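Local structure of conserved hypothetical protein (Streptococcus pneumoniae, 2GK4) at residues E15-V20 with Y97-M102. The protein is of unknown function but belongs to the DNA/pantothenate metabolism flavoproteins, and is therefore probably involved in coenzyme A biosynthesis. Sequence-based numbering, arbitrary orientation.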
loop_
_atom_site.group_PDB
_atom_site.type_symbol
_atom_site.label_atom_id
_atom_site.label_comp_id
_atom_site.label_asym_id
_atom_site.label_seq_id
_atom_site.Cartn_x
_atom_site.Cartn_y
_atom_site.Cartn_z
ATOM N N GLU A 15 3.575 6.586 1.205
ATOM C CA GLU A 15 4.074 7.395 2.319
ATOM C C GLU A 15 3.777 6.652 3.639
ATOM O O GLU A 15 2.618 6.434 3.968
ATOM C CB GLU A 15 3.386 8.767 2.292
ATOM C CG GLU A 15 3.524 9.528 0.964
ATOM C CD GLU A 15 4.947 9.954 0.655
ATOM O OE1 GLU A 15 5.644 10.474 1.580
ATOM O OE2 GLU A 15 5.353 9.789 -0.522
ATOM N N ALA A 16 4.819 6.265 4.381
ATOM C CA ALA A 16 4.625 5.453 5.601
ATOM C C ALA A 16 3.860 6.197 6.690
ATOM O O ALA A 16 4.113 7.385 6.963
ATOM C CB ALA A 16 5.959 4.936 6.136
ATOM N N ILE A 17 2.893 5.507 7.274
ATOM C CA ILE A 17 2.170 6.015 8.438
ATOM C C ILE A 17 2.843 5.477 9.697
ATOM O O ILE A 17 3.118 6.213 10.659
ATOM C CB ILE A 17 0.686 5.589 8.410
ATOM C CG1 ILE A 17 -0.051 6.353 7.304
ATOM C CG2 ILE A 17 0.013 5.882 9.748
ATOM C CD1 ILE A 17 -1.422 5.758 6.945
ATOM N N ASP A 18 3.099 4.188 9.689
ATOM C CA ASP A 18 3.742 3.556 10.817
ATOM C C ASP A 18 4.526 2.412 10.240
ATOM O O ASP A 18 4.853 2.418 9.043
ATOM C CB ASP A 18 2.700 3.100 11.854
ATOM C CG ASP A 18 1.664 2.128 11.276
ATOM O OD1 ASP A 18 2.029 1.146 10.565
ATOM O OD2 ASP A 18 0.479 2.328 11.584
ATOM N N SER A 19 4.820 1.408 11.065
ATOM C CA SER A 19 5.713 0.337 10.628
ATOM C C SER A 19 5.071 -0.521 9.556
ATOM O O SER A 19 5.759 -1.001 8.645
ATOM C CB SER A 19 6.187 -0.529 11.815
ATOM O OG SER A 19 5.113 -1.170 12.496
ATOM N N VAL A 20 3.751 -0.693 9.645
ATOM C CA VAL A 20 3.030 -1.564 8.707
ATOM C C VAL A 20 2.235 -0.801 7.619
ATOM O O VAL A 20 2.252 -1.195 6.438
ATOM C CB VAL A 20 2.148 -2.594 9.490
ATOM C CG1 VAL A 20 1.283 -3.417 8.544
ATOM C CG2 VAL A 20 3.066 -3.536 10.310
ATOM N N TYR A 97 0.310 14.589 -0.562
ATOM C CA TYR A 97 0.398 14.737 0.893
ATOM C C TYR A 97 1.167 13.610 1.539
ATOM O O TYR A 97 1.110 12.449 1.094
ATOM C CB TYR A 97 -1.023 14.798 1.502
ATOM C CG TYR A 97 -1.773 16.032 1.030
ATOM C CD1 TYR A 97 -2.575 15.985 -0.110
ATOM C CD2 TYR A 97 -1.635 17.245 1.692
ATOM C CE1 TYR A 97 -3.234 17.137 -0.587
ATOM C CE2 TYR A 97 -2.282 18.401 1.229
ATOM C CZ TYR A 97 -3.077 18.339 0.091
ATOM O OH TYR A 97 -3.743 19.486 -0.353
ATOM N N THR A 98 1.801 13.939 2.661
ATOM C CA THR A 98 2.528 12.967 3.443
ATOM C C THR A 98 2.176 13.068 4.940
ATOM O O THR A 98 1.981 14.172 5.461
ATOM C CB THR A 98 4.038 13.126 3.174
ATOM O OG1 THR A 98 4.735 11.995 3.700
ATOM C CG2 THR A 98 4.594 14.481 3.717
ATOM N N PRO A 99 2.071 11.912 5.631
ATOM C CA PRO A 99 1.703 11.873 7.038
ATOM C C PRO A 99 2.608 12.726 7.918
ATOM O O PRO A 99 3.834 12.769 7.711
ATOM C CB PRO A 99 1.898 10.392 7.403
ATOM C CG PRO A 99 1.595 9.675 6.148
ATOM C CD PRO A 99 2.251 10.541 5.088
ATOM N N VAL A 100 2.002 13.413 8.895
ATOM C CA VAL A 100 2.768 14.144 9.884
ATOM C C VAL A 100 2.503 13.580 11.286
ATOM O O VAL A 100 3.440 13.233 12.025
ATOM C CB VAL A 100 2.454 15.667 9.846
ATOM C CG1 VAL A 100 3.153 16.402 11.016
ATOM C CG2 VAL A 100 2.896 16.261 8.515
ATOM N N TYR A 101 1.229 13.432 11.623
ATOM C CA TYR A 101 0.842 13.100 12.990
ATOM C C TYR A 101 -0.452 12.318 12.993
ATOM O O TYR A 101 -1.417 12.704 12.339
ATOM C CB TYR A 101 0.669 14.387 13.787
ATOM C CG TYR A 101 0.416 14.204 15.263
ATOM C CD1 TYR A 101 -0.811 14.544 15.817
ATOM C CD2 TYR A 101 1.417 13.728 16.114
ATOM C CE1 TYR A 101 -1.047 14.407 17.201
ATOM C CE2 TYR A 101 1.190 13.597 17.499
ATOM C CZ TYR A 101 -0.050 13.931 18.025
ATOM O OH TYR A 101 -0.299 13.822 19.394
HETATM N N MSE A 102 -0.458 11.215 13.734
HETATM C CA MSE A 102 -1.602 10.318 13.804
HETATM C C MSE A 102 -2.028 10.218 15.261
HETATM O O MSE A 102 -1.205 9.943 16.133
HETATM C CB MSE A 102 -1.185 8.934 13.296
HETATM C CG MSE A 102 -2.118 7.782 13.650
HETATM SE SE MSE A 102 -3.363 7.437 12.232
HETATM C CE MSE A 102 -4.555 8.479 12.655
#
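The flat carboxylate of Glu15 is met at both oxygens: Thr98 OG1 donates to Glu15 OE1 at 2.8 Å, reaching it on the anti side and 25° out of the carboxylate plane, while OE2 accepts from the backbone N of Thr71, at the start of helix 71-81, so both ends of the buried group are held. A bend at chi2 (-66°) sets where Glu15 CD lies, and the Glu15 side chain crosses that of Thr98 at about a right angle. The puckered ring of Pro99 presents its CG and CD atoms to the other segment: Pro99 CD packs 3.5 Å from Glu15 CB, while Pro99 CG lies 3.5 Å from the carbonyl O of Ala16. Pro99 CG also meets Ile17 CG1 at 3.9 Å, and Ile17 CG2 makes a looser contact, 4.5 Å, with the selenium of selenomethionine Met102. Strand 14-16 pairs with 21-25, whose Ile23 also touches Pro99, whereas strand 97-104 pairs with 133-140, the ladder being interrupted by a classic beta bulge where Val100 and Tyr101 both face Phe137. Mainly through side chains, the contact thus joins a beta hairpin to a second two-stranded antiparallel sheet, beside which Ile23 of the second subunit packs on Ile17.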